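Local coordinates for uncharacterized ACR, COG1565 superfamily (Burkholderia thailandensis, PDB 4F3N), which is of unknown function but belongs to a methyltransferase superfamily and probably transfers methyl groups from S-adenosylmethionine, perhaps to protein arginine, at residues 76-81 against 235-240; 220-225 against 271-276; 245-250 against 326-331. All coordinates share one frame; numbering follows the deposited sequence. Where two conformers were deposited one is given.

Interaction 1. Residues 76-81 against 235-240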
ATOM      1  N   ILE A  76      11.441 -21.188   6.283  1.00 10.18           N
ATOM      2  CA  ILE A  76      11.648 -20.016   5.441  1.00  9.87           C
ATOM      3  C   ILE A  76      11.160 -18.751   6.156  1.00  9.50           C
ATOM      4  O   ILE A  76      10.253 -18.808   7.023  1.00  9.26           O
ATOM      5  CB  ILE A  76      10.924 -20.141   4.088  1.00  9.39           C
ATOM      6  CG1 ILE A  76       9.400 -20.277   4.277  1.00  8.73           C
ATOM      7  CG2 ILE A  76      11.487 -21.324   3.346  1.00  9.99           C
ATOM      8  CD1 ILE A  76       8.595 -20.188   2.977  1.00  8.52           C
ATOM      9  N   PRO A  77      11.765 -17.607   5.832  1.00  9.50           N
ATOM     10  CA  PRO A  77      11.213 -16.392   6.450  1.00  9.30           C
ATOM     11  C   PRO A  77       9.758 -16.113   5.996  1.00  8.81           C
ATOM     12  O   PRO A  77       9.341 -16.564   4.931  1.00  7.81           O
ATOM     13  CB  PRO A  77      12.181 -15.291   6.007  1.00  9.95           C
ATOM     14  CG  PRO A  77      12.902 -15.829   4.843  1.00 10.55           C
ATOM     15  CD  PRO A  77      12.859 -17.321   4.873  1.00 10.22           C
ATOM     16  N   PHE A  78       8.997 -15.369   6.799  1.00  8.45           N
ATOM     17  CA  PHE A  78       7.616 -15.087   6.447  1.00  8.43           C
ATOM     18  C   PHE A  78       7.523 -14.267   5.162  1.00  8.47           C
ATOM     19  O   PHE A  78       6.557 -14.414   4.386  1.00  8.36           O
ATOM     20  CB  PHE A  78       6.889 -14.374   7.576  1.00  8.42           C
ATOM     21  CG  PHE A  78       5.426 -14.252   7.331  1.00  8.02           C
ATOM     22  CD1 PHE A  78       4.879 -13.041   6.963  1.00  8.14           C
ATOM     23  CD2 PHE A  78       4.587 -15.385   7.386  1.00  8.13           C
ATOM     24  CE1 PHE A  78       3.534 -12.929   6.697  1.00  8.06           C
ATOM     25  CE2 PHE A  78       3.249 -15.266   7.076  1.00  7.91           C
ATOM     26  CZ  PHE A  78       2.732 -14.036   6.720  1.00  7.82           C
ATOM     27  N   SER A  79       8.520 -13.425   4.934  1.00  8.91           N
ATOM     28  CA  SER A  79       8.555 -12.590   3.696  1.00  9.39           C
ATOM     29  C   SER A  79       8.459 -13.474   2.448  1.00  9.55           C
ATOM     30  O   SER A  79       7.818 -13.123   1.452  1.00  8.88           O
ATOM     31  CB  SER A  79       9.823 -11.735   3.649  1.00  9.92           C
ATOM     32  OG  SER A  79      11.005 -12.516   3.943  1.00 10.41           O
ATOM     33  N   ARG A  80       9.147 -14.604   2.503  1.00  9.91           N
ATOM     34  CA  ARG A  80       9.222 -15.495   1.335  1.00 10.78           C
ATOM     35  C   ARG A  80       7.847 -16.181   1.136  1.00 10.25           C
ATOM     36  O   ARG A  80       7.347 -16.305   0.022  1.00 10.30           O
ATOM     37  CB  ARG A  80      10.316 -16.515   1.534  1.00 12.20           C
ATOM     38  CG  ARG A  80      10.398 -17.532   0.402  1.00 13.61           C
ATOM     39  CD  ARG A  80      10.658 -16.920  -0.962  1.00 15.62           C
ATOM     40  NE  ARG A  80      10.779 -18.013  -1.917  1.00 17.21           N
ATOM     41  CZ  ARG A  80      10.844 -17.852  -3.227  1.00 19.44           C
ATOM     42  NH1 ARG A  80      10.823 -16.630  -3.779  1.00 20.45           N
ATOM     43  NH2 ARG A  80      10.902 -18.930  -3.989  1.00 21.23           N
ATOM     44  N   TYR A  81       7.284 -16.661   2.243  1.00  9.53           N
ATOM     45  CA  TYR A  81       5.945 -17.212   2.240  1.00  9.21           C
ATOM     46  C   TYR A  81       4.953 -16.215   1.655  1.00  9.32           C
ATOM     47  O   TYR A  81       4.178 -16.531   0.732  1.00  9.08           O
ATOM     48  CB  TYR A  81       5.531 -17.654   3.666  1.00  9.01           C
ATOM     49  CG  TYR A  81       4.117 -18.139   3.716  1.00  8.62           C
ATOM     50  CD1 TYR A  81       3.810 -19.455   3.427  1.00  8.90           C
ATOM     51  CD2 TYR A  81       3.070 -17.268   4.020  1.00  8.67           C
ATOM     52  CE1 TYR A  81       2.479 -19.911   3.449  1.00  8.80           C
ATOM     53  CE2 TYR A  81       1.768 -17.692   4.006  1.00  8.65           C
ATOM     54  CZ  TYR A  81       1.464 -18.994   3.691  1.00  8.90           C
ATOM     55  OH  TYR A  81       0.139 -19.411   3.687  1.00  9.15           O
ATOM     56  N   ARG A 235      10.378 -14.879  13.270  1.00 10.12           N
ATOM     57  CA  ARG A 235       9.276 -15.760  13.127  1.00  9.90           C
ATOM     58  C   ARG A 235       9.090 -16.083  11.630  1.00  9.76           C
ATOM     59  O   ARG A 235       8.720 -15.224  10.848  1.00  9.43           O
ATOM     60  CB  ARG A 235       8.024 -15.133  13.713  1.00 10.43           C
ATOM     61  CG  ARG A 235       6.820 -16.061  13.584  1.00 10.60           C
ATOM     62  CD  ARG A 235       5.708 -15.728  14.538  1.00 11.22           C
ATOM     63  NE  ARG A 235       6.087 -16.018  15.916  1.00 11.70           N
ATOM     64  CZ  ARG A 235       5.290 -15.988  16.979  1.00 12.86           C
ATOM     65  NH1 ARG A 235       3.999 -15.675  16.895  1.00 13.34           N
ATOM     66  NH2 ARG A 235       5.811 -16.274  18.160  1.00 13.06           N
ATOM     67  N   GLY A 236       9.345 -17.343  11.279  1.00  9.42           N
ATOM     68  CA  GLY A 236       9.179 -17.812   9.913  1.00  8.77           C
ATOM     69  C   GLY A 236       8.169 -18.905   9.836  1.00  8.35           C
ATOM     70  O   GLY A 236       7.271 -19.044  10.695  1.00  8.48           O
ATOM     71  N   VAL A 237       8.238 -19.654   8.746  1.00  8.26           N
ATOM     72  CA  VAL A 237       7.264 -20.674   8.442  1.00  8.19           C
ATOM     73  C   VAL A 237       7.933 -22.037   8.306  1.00  8.78           C
ATOM     74  O   VAL A 237       8.933 -22.172   7.579  1.00  8.28           O
ATOM     75  CB  VAL A 237       6.489 -20.330   7.168  1.00  8.14           C
ATOM     76  CG1 VAL A 237       5.373 -21.367   6.972  1.00  8.30           C
ATOM     77  CG2 VAL A 237       5.851 -18.945   7.264  1.00  7.75           C
ATOM     78  N   SER A 238       7.358 -23.026   9.004  1.00  9.41           N
ATOM     79  CA  SER A 238       7.753 -24.415   8.930  1.00 10.10           C
ATOM     80  C   SER A 238       6.544 -25.289   8.588  1.00 10.75           C
ATOM     81  O   SER A 238       5.460 -24.781   8.363  1.00 10.45           O
ATOM     82  CB  SER A 238       8.356 -24.858  10.252  1.00 10.20           C
ATOM     83  OG  SER A 238       9.617 -24.233  10.443  1.00 11.33           O
ATOM     84  N   ILE A 239       6.745 -26.599   8.501  1.00 12.24           N
ATOM     85  CA  ILE A 239       5.651 -27.544   8.315  1.00 13.85           C
ATOM     86  C   ILE A 239       5.647 -28.456   9.528  1.00 14.04           C
ATOM     87  O   ILE A 239       6.709 -28.889   9.970  1.00 13.82           O
ATOM     88  CB  ILE A 239       5.901 -28.359   7.016  1.00 16.06           C
ATOM     89  CG1 ILE A 239       5.861 -27.407   5.796  1.00 17.73           C
ATOM     90  CG2 ILE A 239       4.854 -29.425   6.751  1.00 17.41           C
ATOM     91  CD1 ILE A 239       4.514 -26.765   5.613  1.00 17.45           C
ATOM     92  N   ASP A 240       4.481 -28.768  10.066  1.00 14.48           N
ATOM     93  CA  ASP A 240       4.396 -29.739  11.151  1.00 16.33           C
ATOM     94  C   ASP A 240       4.276 -31.176  10.633  1.00 17.14           C
ATOM     95  O   ASP A 240       4.364 -31.447   9.423  1.00 15.87           O
ATOM     96  CB  ASP A 240       3.282 -29.349  12.127  1.00 16.65           C
ATOM     97  CG  ASP A 240       1.885 -29.597  11.577  1.00 17.98           C
ATOM     98  OD1 ASP A 240       1.715 -30.299  10.553  1.00 18.87           O
ATOM     99  OD2 ASP A 240       0.950 -29.073  12.195  1.00 20.07           O
TER
HETATM  100  O   HOH W   1       9.993 -13.680   8.914  1.00  7.34           O

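Interaction 2. Residues 220-225 against 271-276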
ATOM      1  N   MET A 220       3.357  -5.293   0.364  1.00 10.84           N
ATOM      2  CA  MET A 220       4.735  -5.745   0.149  1.00 10.83           C
ATOM      3  C   MET A 220       5.181  -6.688   1.278  1.00  9.95           C
ATOM      4  O   MET A 220       4.778  -6.530   2.433  1.00  8.89           O
ATOM      5  CB  MET A 220       5.642  -4.565  -0.019  1.00 11.86           C
ATOM      6  CG  MET A 220       5.236  -3.802  -1.269  1.00 13.38           C
ATOM      7  SD  MET A 220       6.258  -2.406  -1.654  1.00 14.79           S
ATOM      8  CE  MET A 220       5.449  -1.752  -3.108  1.00 13.71           C
ATOM      9  N   PRO A 221       5.955  -7.720   0.922  1.00  9.55           N
ATOM     10  CA  PRO A 221       6.240  -8.749   1.915  1.00  9.29           C
ATOM     11  C   PRO A 221       6.860  -8.192   3.178  1.00  9.21           C
ATOM     12  O   PRO A 221       7.721  -7.305   3.123  1.00  9.07           O
ATOM     13  CB  PRO A 221       7.244  -9.651   1.168  1.00  9.60           C
ATOM     14  CG  PRO A 221       6.869  -9.534  -0.243  1.00 10.21           C
ATOM     15  CD  PRO A 221       6.387  -8.127  -0.427  1.00 10.35           C
ATOM     16  N   VAL A 222       6.425  -8.715   4.316  1.00  8.84           N
ATOM     17  CA  VAL A 222       7.009  -8.335   5.604  1.00  9.21           C
ATOM     18  C   VAL A 222       7.692  -9.548   6.226  1.00  9.18           C
ATOM     19  O   VAL A 222       7.354 -10.690   5.890  1.00  8.56           O
ATOM     20  CB  VAL A 222       5.970  -7.778   6.595  1.00  9.26           C
ATOM     21  CG1 VAL A 222       5.334  -6.490   6.041  1.00  9.66           C
ATOM     22  CG2 VAL A 222       4.867  -8.820   6.954  1.00  9.40           C
ATOM     23  N   ARG A 223       8.670  -9.293   7.097  1.00  9.44           N
ATOM     24  CA  ARG A 223       9.193 -10.358   7.945  0.50  9.78           C
ATOM     25  C   ARG A 223       8.513 -10.209   9.307  1.00  9.47           C
ATOM     26  O   ARG A 223       8.061  -9.131   9.674  1.00  9.68           O
ATOM     27  CB  ARG A 223      10.722 -10.299   7.993  0.50 10.84           C
ATOM     28  CG  ARG A 223      11.347 -10.822   6.707  0.50 11.77           C
ATOM     29  CD  ARG A 223      12.839 -10.510   6.545  0.50 13.27           C
ATOM     30  NE  ARG A 223      13.691 -11.601   6.973  0.50 14.66           N
ATOM     31  CZ  ARG A 223      14.448 -12.365   6.171  0.50 16.10           C
ATOM     32  NH1 ARG A 223      14.495 -12.172   4.854  0.50 17.65           N
ATOM     33  NH2 ARG A 223      15.186 -13.333   6.690  0.50 16.44           N
ATOM     34  N   LEU A 224       8.414 -11.295  10.044  1.00  9.29           N
ATOM     35  CA  LEU A 224       7.873 -11.256  11.376  1.00  9.42           C
ATOM     36  C   LEU A 224       8.987 -11.452  12.388  1.00  9.71           C
ATOM     37  O   LEU A 224       9.922 -12.241  12.195  1.00  9.63           O
ATOM     38  CB  LEU A 224       6.826 -12.343  11.529  1.00  9.19           C
ATOM     39  CG  LEU A 224       5.624 -12.237  10.564  1.00  9.12           C
ATOM     40  CD1 LEU A 224       4.654 -13.412  10.670  1.00  9.11           C
ATOM     41  CD2 LEU A 224       4.865 -10.943  10.830  1.00  9.40           C
ATOM     42  N   VAL A 225       8.881 -10.734  13.490  1.00 10.44           N
ATOM     43  CA  VAL A 225       9.899 -10.830  14.524  1.00 10.98           C
ATOM     44  C   VAL A 225       9.208 -11.017  15.858  1.00 11.82           C
ATOM     45  O   VAL A 225       8.112 -10.477  16.073  1.00 12.01           O
ATOM     46  CB  VAL A 225      10.812  -9.595  14.529  1.00 11.21           C
ATOM     47  CG1 VAL A 225      11.593  -9.511  13.214  1.00 11.63           C
ATOM     48  CG2 VAL A 225      10.044  -8.269  14.803  1.00 11.70           C
ATOM     49  N   VAL A 271       5.008  -9.805  19.159  1.00 13.43           N
ATOM     50  CA  VAL A 271       5.218 -10.275  17.800  1.00 12.83           C
ATOM     51  C   VAL A 271       4.826  -9.121  16.894  1.00 12.87           C
ATOM     52  O   VAL A 271       3.818  -8.487  17.123  1.00 12.58           O
ATOM     53  CB  VAL A 271       4.417 -11.556  17.475  1.00 13.29           C
ATOM     54  CG1 VAL A 271       4.695 -12.009  16.025  1.00 13.05           C
ATOM     55  CG2 VAL A 271       4.830 -12.686  18.410  1.00 13.17           C
ATOM     56  N   THR A 272       5.666  -8.807  15.908  1.00 12.48           N
ATOM     57  CA  THR A 272       5.404  -7.662  15.048  1.00 12.31           C
ATOM     58  C   THR A 272       6.095  -7.842  13.700  1.00 12.02           C
ATOM     59  O   THR A 272       6.734  -8.874  13.429  1.00 11.28           O
ATOM     60  CB  THR A 272       5.809  -6.341  15.747  1.00 13.01           C
ATOM     61  OG1 THR A 272       5.203  -5.242  15.058  1.00 12.61           O
ATOM     62  CG2 THR A 272       7.384  -6.195  15.830  1.00 12.76           C
ATOM     63  N   GLU A 273       5.963  -6.842  12.842  1.00 11.82           N
ATOM     64  CA  GLU A 273       6.439  -6.929  11.465  1.00 11.93           C
ATOM     65  C   GLU A 273       7.558  -5.959  11.260  1.00 11.78           C
ATOM     66  O   GLU A 273       7.546  -4.869  11.852  1.00 12.85           O
ATOM     67  CB  GLU A 273       5.337  -6.521  10.476  1.00 11.57           C
ATOM     68  CG  GLU A 273       4.067  -7.311  10.544  1.00 11.96           C
ATOM     69  CD  GLU A 273       3.181  -6.882  11.692  1.00 13.06           C
ATOM     70  OE1 GLU A 273       3.208  -5.674  12.035  1.00 13.28           O
ATOM     71  OE2 GLU A 273       2.471  -7.739  12.260  1.00 13.89           O
ATOM     72  N   THR A 274       8.529  -6.361  10.432  1.00 11.33           N
ATOM     73  CA  THR A 274       9.437  -5.450   9.783  1.00 11.20           C
ATOM     74  C   THR A 274       9.113  -5.332   8.269  1.00 10.63           C
ATOM     75  O   THR A 274       8.511  -6.233   7.661  1.00 10.02           O
ATOM     76  CB  THR A 274      10.919  -5.812  10.011  1.00 11.35           C
ATOM     77  OG1 THR A 274      11.217  -7.057   9.382  1.00 10.45           O
ATOM     78  CG2 THR A 274      11.215  -5.932  11.523  1.00 11.52           C
ATOM     79  N   HIS A 275       9.519  -4.196   7.701  1.00 11.41           N
ATOM     80  CA  HIS A 275       9.105  -3.746   6.361  1.00 11.24           C
ATOM     81  C   HIS A 275      10.240  -3.492   5.415  1.00 11.51           C
ATOM     82  O   HIS A 275      10.250  -2.479   4.697  1.00 10.95           O
ATOM     83  CB  HIS A 275       8.235  -2.490   6.479  1.00 12.70           C
ATOM     84  CG  HIS A 275       7.151  -2.629   7.496  1.00 12.95           C
ATOM     85  ND1 HIS A 275       7.362  -2.353   8.782  1.00 14.19           N
ATOM     86  CD2 HIS A 275       5.837  -2.977   7.370  1.00 14.28           C
ATOM     87  CE1 HIS A 275       6.238  -2.565   9.460  1.00 14.56           C
ATOM     88  NE2 HIS A 275       5.304  -2.957   8.597  1.00 14.63           N
ATOM     89  N   ASP A 276      11.228  -4.396   5.395  1.00 11.35           N
ATOM     90  CA  ASP A 276      12.412  -4.226   4.523  1.00 11.58           C
ATOM     91  C   ASP A 276      12.006  -4.024   3.052  1.00  9.85           C
ATOM     92  O   ASP A 276      12.618  -3.189   2.360  1.00  9.40           O
ATOM     93  CB  ASP A 276      13.409  -5.390   4.629  1.00 13.46           C
ATOM     94  CG  ASP A 276      14.085  -5.482   5.994  1.00 15.75           C
ATOM     95  OD1 ASP A 276      14.413  -4.461   6.586  1.00 19.64           O
ATOM     96  OD2 ASP A 276      14.324  -6.591   6.468  1.00 17.95           O
TER

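Interaction 3. Residues 245-250 against 326-331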
ATOM      1  N   PHE A 245       1.149 -25.769   7.618  1.00 12.08           N
ATOM      2  CA  PHE A 245       2.069 -24.640   7.849  1.00 11.84           C
ATOM      3  C   PHE A 245       1.956 -24.287   9.338  1.00 11.94           C
ATOM      4  O   PHE A 245       0.847 -24.297   9.891  1.00 12.09           O
ATOM      5  CB  PHE A 245       1.717 -23.429   7.017  1.00 12.16           C
ATOM      6  CG  PHE A 245       1.883 -23.653   5.524  1.00 12.85           C
ATOM      7  CD1 PHE A 245       3.127 -23.861   4.981  1.00 13.31           C
ATOM      8  CD2 PHE A 245       0.775 -23.680   4.694  1.00 13.73           C
ATOM      9  CE1 PHE A 245       3.286 -24.071   3.609  1.00 13.91           C
ATOM     10  CE2 PHE A 245       0.909 -23.903   3.325  1.00 14.77           C
ATOM     11  CZ  PHE A 245       2.180 -24.123   2.772  1.00 14.17           C
ATOM     12  N   VAL A 246       3.081 -23.931   9.945  1.00 11.84           N
ATOM     13  CA  VAL A 246       3.138 -23.473  11.343  0.60 11.57           C
ATOM     14  C   VAL A 246       4.134 -22.321  11.417  1.00 11.40           C
ATOM     15  O   VAL A 246       5.115 -22.340  10.674  1.00 10.94           O
ATOM     16  CB  VAL A 246       3.582 -24.612  12.288  0.60 12.07           C
ATOM     17  CG1 VAL A 246       5.028 -25.056  12.057  0.60 11.65           C
ATOM     18  CG2 VAL A 246       3.394 -24.197  13.734  0.60 11.82           C
ATOM     19  N   PHE A 247       3.876 -21.306  12.253  1.00 10.97           N
ATOM     20  CA  PHE A 247       4.944 -20.343  12.539  1.00 10.66           C
ATOM     21  C   PHE A 247       6.021 -21.034  13.374  1.00 10.59           C
ATOM     22  O   PHE A 247       5.711 -21.919  14.175  1.00 10.37           O
ATOM     23  CB  PHE A 247       4.425 -19.143  13.337  1.00 10.64           C
ATOM     24  CG  PHE A 247       3.521 -18.232  12.573  1.00 11.32           C
ATOM     25  CD1 PHE A 247       4.006 -17.478  11.502  1.00 11.81           C
ATOM     26  CD2 PHE A 247       2.215 -18.082  12.964  1.00 11.77           C
ATOM     27  CE1 PHE A 247       3.159 -16.605  10.832  1.00 12.15           C
ATOM     28  CE2 PHE A 247       1.374 -17.197  12.324  1.00 12.74           C
ATOM     29  CZ  PHE A 247       1.851 -16.469  11.259  1.00 12.74           C
ATOM     30  N   ALA A 248       7.262 -20.603  13.213  1.00 10.16           N
ATOM     31  CA  ALA A 248       8.371 -21.164  13.949  1.00 10.78           C
ATOM     32  C   ALA A 248       9.377 -20.106  14.155  1.00 11.32           C
ATOM     33  O   ALA A 248       9.740 -19.417  13.203  1.00 10.62           O
ATOM     34  CB  ALA A 248       8.995 -22.342  13.214  1.00 10.55           C
ATOM     35  N   ASP A 249       9.852 -19.971  15.394  1.00 12.03           N
ATOM     36  CA  ASP A 249      10.771 -18.892  15.737  1.00 13.27           C
ATOM     37  C   ASP A 249      12.216 -19.375  15.719  1.00 14.93           C
ATOM     38  O   ASP A 249      12.493 -20.457  16.219  1.00 15.16           O
ATOM     39  CB  ASP A 249      10.404 -18.347  17.107  1.00 13.55           C
ATOM     40  CG  ASP A 249       9.073 -17.661  17.122  1.00 14.05           C
ATOM     41  OD1 ASP A 249       8.688 -17.105  16.083  1.00 12.88           O
ATOM     42  OD2 ASP A 249       8.426 -17.651  18.193  1.00 14.26           O
ATOM     43  N   ARG A 250      13.113 -18.585  15.112  1.00 16.48           N
ATOM     44  CA  ARG A 250      14.532 -18.956  14.958  1.00 19.87           C
ATOM     45  C   ARG A 250      15.416 -17.756  15.228  1.00 20.64           C
ATOM     46  O   ARG A 250      15.049 -16.643  14.870  1.00 18.34           O
ATOM     47  CB  ARG A 250      14.773 -19.379  13.512  1.00 23.27           C
ATOM     48  CG  ARG A 250      15.756 -20.500  13.357  1.00 28.38           C
ATOM     49  CD  ARG A 250      15.642 -21.133  11.986  1.00 30.01           C
ATOM     50  NE  ARG A 250      16.328 -20.322  10.990  1.00 33.54           N
ATOM     51  CZ  ARG A 250      16.702 -20.763   9.787  1.00 34.68           C
ATOM     52  NH1 ARG A 250      17.311 -19.932   8.946  1.00 35.95           N
ATOM     53  NH2 ARG A 250      16.465 -22.023   9.413  1.00 35.41           N
ATOM     54  N   GLY A 326      -6.624 -13.422  11.452  1.00 20.62           N
ATOM     55  CA  GLY A 326      -5.178 -13.334  11.652  1.00 19.88           C
ATOM     56  C   GLY A 326      -4.328 -14.383  10.987  1.00 20.18           C
ATOM     57  O   GLY A 326      -3.118 -14.306  11.101  1.00 22.01           O
ATOM     58  N   ASP A 327      -4.931 -15.380  10.340  1.00 17.50           N
ATOM     59  CA  ASP A 327      -4.195 -16.593   9.967  1.00 15.98           C
ATOM     60  C   ASP A 327      -3.767 -16.599   8.505  1.00 14.37           C
ATOM     61  O   ASP A 327      -4.561 -16.870   7.612  1.00 13.81           O
ATOM     62  CB  ASP A 327      -5.042 -17.827  10.268  1.00 16.00           C
ATOM     63  CG  ASP A 327      -4.304 -19.126  10.023  1.00 15.53           C
ATOM     64  OD1 ASP A 327      -3.143 -19.088   9.573  1.00 15.38           O
ATOM     65  OD2 ASP A 327      -4.893 -20.181  10.296  1.00 16.17           O
ATOM     66  N   PRO A 328      -2.464 -16.361   8.228  1.00 13.04           N
ATOM     67  CA  PRO A 328      -2.028 -16.342   6.844  1.00 12.35           C
ATOM     68  C   PRO A 328      -1.909 -17.702   6.135  1.00 11.70           C
ATOM     69  O   PRO A 328      -1.596 -17.716   4.958  1.00 11.42           O
ATOM     70  CB  PRO A 328      -0.639 -15.723   6.938  1.00 12.48           C
ATOM     71  CG  PRO A 328      -0.150 -16.206   8.230  1.00 12.82           C
ATOM     72  CD  PRO A 328      -1.339 -16.141   9.152  1.00 13.26           C
ATOM     73  N   PHE A 329      -2.166 -18.809   6.837  1.00 10.79           N
ATOM     74  CA  PHE A 329      -2.041 -20.144   6.294  1.00 10.80           C
ATOM     75  C   PHE A 329      -3.394 -20.652   5.777  1.00 10.97           C
ATOM     76  O   PHE A 329      -3.475 -21.711   5.174  1.00 11.85           O
ATOM     77  CB  PHE A 329      -1.488 -21.066   7.391  1.00 10.83           C
ATOM     78  CG  PHE A 329      -0.162 -20.606   7.929  1.00 10.44           C
ATOM     79  CD1 PHE A 329       0.845 -20.194   7.052  1.00 10.33           C
ATOM     80  CD2 PHE A 329       0.062 -20.557   9.264  1.00 10.86           C
ATOM     81  CE1 PHE A 329       2.074 -19.734   7.525  1.00 10.08           C
ATOM     82  CE2 PHE A 329       1.283 -20.131   9.752  1.00 10.93           C
ATOM     83  CZ  PHE A 329       2.269 -19.707   8.885  1.00 10.74           C
ATOM     84  N   VAL A 330      -4.442 -19.862   5.958  1.00 11.12           N
ATOM     85  CA  VAL A 330      -5.759 -20.167   5.312  1.00 11.40           C
ATOM     86  C   VAL A 330      -5.663 -20.031   3.776  1.00 11.06           C
ATOM     87  O   VAL A 330      -5.187 -19.013   3.248  1.00 10.55           O
ATOM     88  CB  VAL A 330      -6.876 -19.262   5.886  1.00 11.48           C
ATOM     89  CG1 VAL A 330      -8.146 -19.308   5.010  1.00 11.64           C
ATOM     90  CG2 VAL A 330      -7.164 -19.628   7.345  1.00 12.31           C
ATOM     91  N   TYR A 331      -6.117 -21.061   3.076  1.00 11.02           N
ATOM     92  CA  TYR A 331      -6.213 -21.113   1.620  1.00 11.53           C
ATOM     93  C   TYR A 331      -5.196 -20.227   0.887  1.00 11.02           C
ATOM     94  O   TYR A 331      -5.563 -19.189   0.333  1.00 10.55           O
ATOM     95  CB  TYR A 331      -7.650 -20.804   1.167  1.00 11.88           C
ATOM     96  CG  TYR A 331      -8.629 -21.850   1.627  1.00 12.72           C
ATOM     97  CD1 TYR A 331      -8.486 -23.180   1.223  1.00 13.14           C
ATOM     98  CD2 TYR A 331      -9.653 -21.531   2.507  1.00 12.92           C
ATOM     99  CE1 TYR A 331      -9.357 -24.159   1.682  1.00 13.80           C
ATOM    100  CE2 TYR A 331     -10.533 -22.503   2.960  1.00 13.79           C
ATOM    101  CZ  TYR A 331     -10.359 -23.811   2.565  1.00 14.02           C
ATOM    102  OH  TYR A 331     -11.253 -24.780   2.997  1.00 14.84           O
TER

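Interaction 1. Residues 76-81 against 235-240
Ile76 and Val237 face each other as an antiparallel hydrogen-bonded pair, exchanging two backbone bonds: Ile76 N gives to Val237 O at 3.0 Å, and Val237 N gives to Ile76 O at 2.8 Å with an N-H...O angle of 166°. Pro77 has no N-H to offer and occupies the N-cap position of helix 78-87, where the chain turns away. Beyond it a water takes over, accepting from Phe78 N at 2.9 Å and donating to Arg235 O at 2.8 Å, and so bridges the first helical residue to the strand.

The side chains of Ile76 and Val237 lie alongside each other on one face, with Ile76 CG1 4.1 Å from Val237 CB. Val237 CG2 makes the side-chain contacts with the helix. It stands anti to its own carbonyl carbon while CG1 is anti to the backbone N (chi1 -174°), and this rotation carries CG2 to the start of the helix. There Val237 CG2 meets Phe78 CD2 at 3.8 Å, at the ring edge and near the ring plane, and Tyr81 CB at the same distance. Val237 thus packs against two residues three positions apart in the first turn of the helix, and its backbone holds the short strand. The Tyr81 hydroxyl is engaged outside this pair, with Pro328 O.

Strand 231-239 is flanked by strands 223-228 and 245-250 in an antiparallel sheet, to which 76-77 adds a short pairing. Helix 52-71 covers the Ile76 and Val237 side through Ile69, which both side chains touch, and Phe78 reaches across to Leu224 of strand 223-228.

Interaction 2. Residues 220-225 against 271-276
Arg223 and Thr274 exchange two backbone hydrogen bonds, and Val225 and Thr272 exchange two more. The second pair is the straighter: Val225 N reaches Thr272 O at 2.8 Å with an N-H...O angle of 166°, against 143° for Arg223 N to Thr274 O at 3.1 Å. CA-H...O contacts fill in between, as from Leu224 CA to Thr272 O at 3.3 Å. This is antiparallel pairing of strands 223-225 and 271-274, whose directions differ by 145°.

On one face, Val225 CG2 lies 3.5 Å from Thr272 CG2, methyl to methyl, while Val225 CG1 approaches Thr274 CG2. On the other, Leu224 CD2 packs 3.7 Å from Glu273 CG. The Glu273 chain bends at its second torsion, and its aliphatic part lies beside Leu224 and Val222. Val222 CG1 also comes within 3.8 Å of His275 CD2.

The contact therefore uses Glu273 as a hydrocarbon surface, while its buried carboxylate is satisfied by Tyr306 OH and the backbone N-H groups of Thr315 and Leu316. Arg223 and Asp276 form no salt bridge together; their charges are met by Glu234 and Arg260, leaving backbone bonds and apolar packing to join these strands.

Interaction 3. Residues 245-250 against 326-331
Aromatic and CH-pi contacts dominate where Phe329 lies against Phe245 and Phe247. Phe245 CB sits over one face of the Phe329 ring, 3.6 Å from its centroid and 23° off the normal. The two rings themselves are slid apart, with centroids 5.7 Å from each other, and barely overlap. Phe247 receives Phe329 differently: the edge of Phe329 is directed at the face of Phe247 in an inclined edge-to-face pair, centroids 4.8 Å apart and planes at 53°. Phe329 CE2 stands over the centre of the Phe247 ring. With CG of Phe329 anti to its carbonyl carbon, the ring reaches toward the strand, with CD1 near Phe245 CB and with CZ and CE2 near Phe247. Tyr81 of helix 78-87 also meets the Phe245 and Phe329 rings edge-to-face.

The apolar remainder comes from Pro328, whose CG approaches Phe247 CZ at 3.6 Å and also lies over the face of Phe329 opposite Phe245 CB, so that Phe329 is sandwiched.

A type I beta turn, Asp327 to Val330, presents Pro328 and Phe329 to strand 245-250. Within it Asp327 OD1 accepts from Phe329 N at 2.9 Å, making an Asx turn; the N-H arrives from above the carboxylate plane, 49° out of it.

All three interactions reach one antiparallel sheet, with segment 326-331 as a loop packed against it. Interactions 1 and 3 are closest, their centres 7 Å apart. Tyr81 OH lies 2.7 Å from Pro328 O, a probable hydrogen bond, and Arg235 NE forms a salt bridge with Asp249 OD1 at 2.8 Å. Interactions 1 and 2 lie 12 Å apart between centres and join through adjacent strands, Arg235 N being 2.9 Å from Leu224 O, again a probable hydrogen bond. Interactions 2 and 3, 13 Å apart between centres, meet where Leu224 CD1 packs 3.5 Å from Phe247 CE1. The three lie away from Thr113 and Asn214, which bind S-adenosylhomocysteine when it is present; none is bound to this chain.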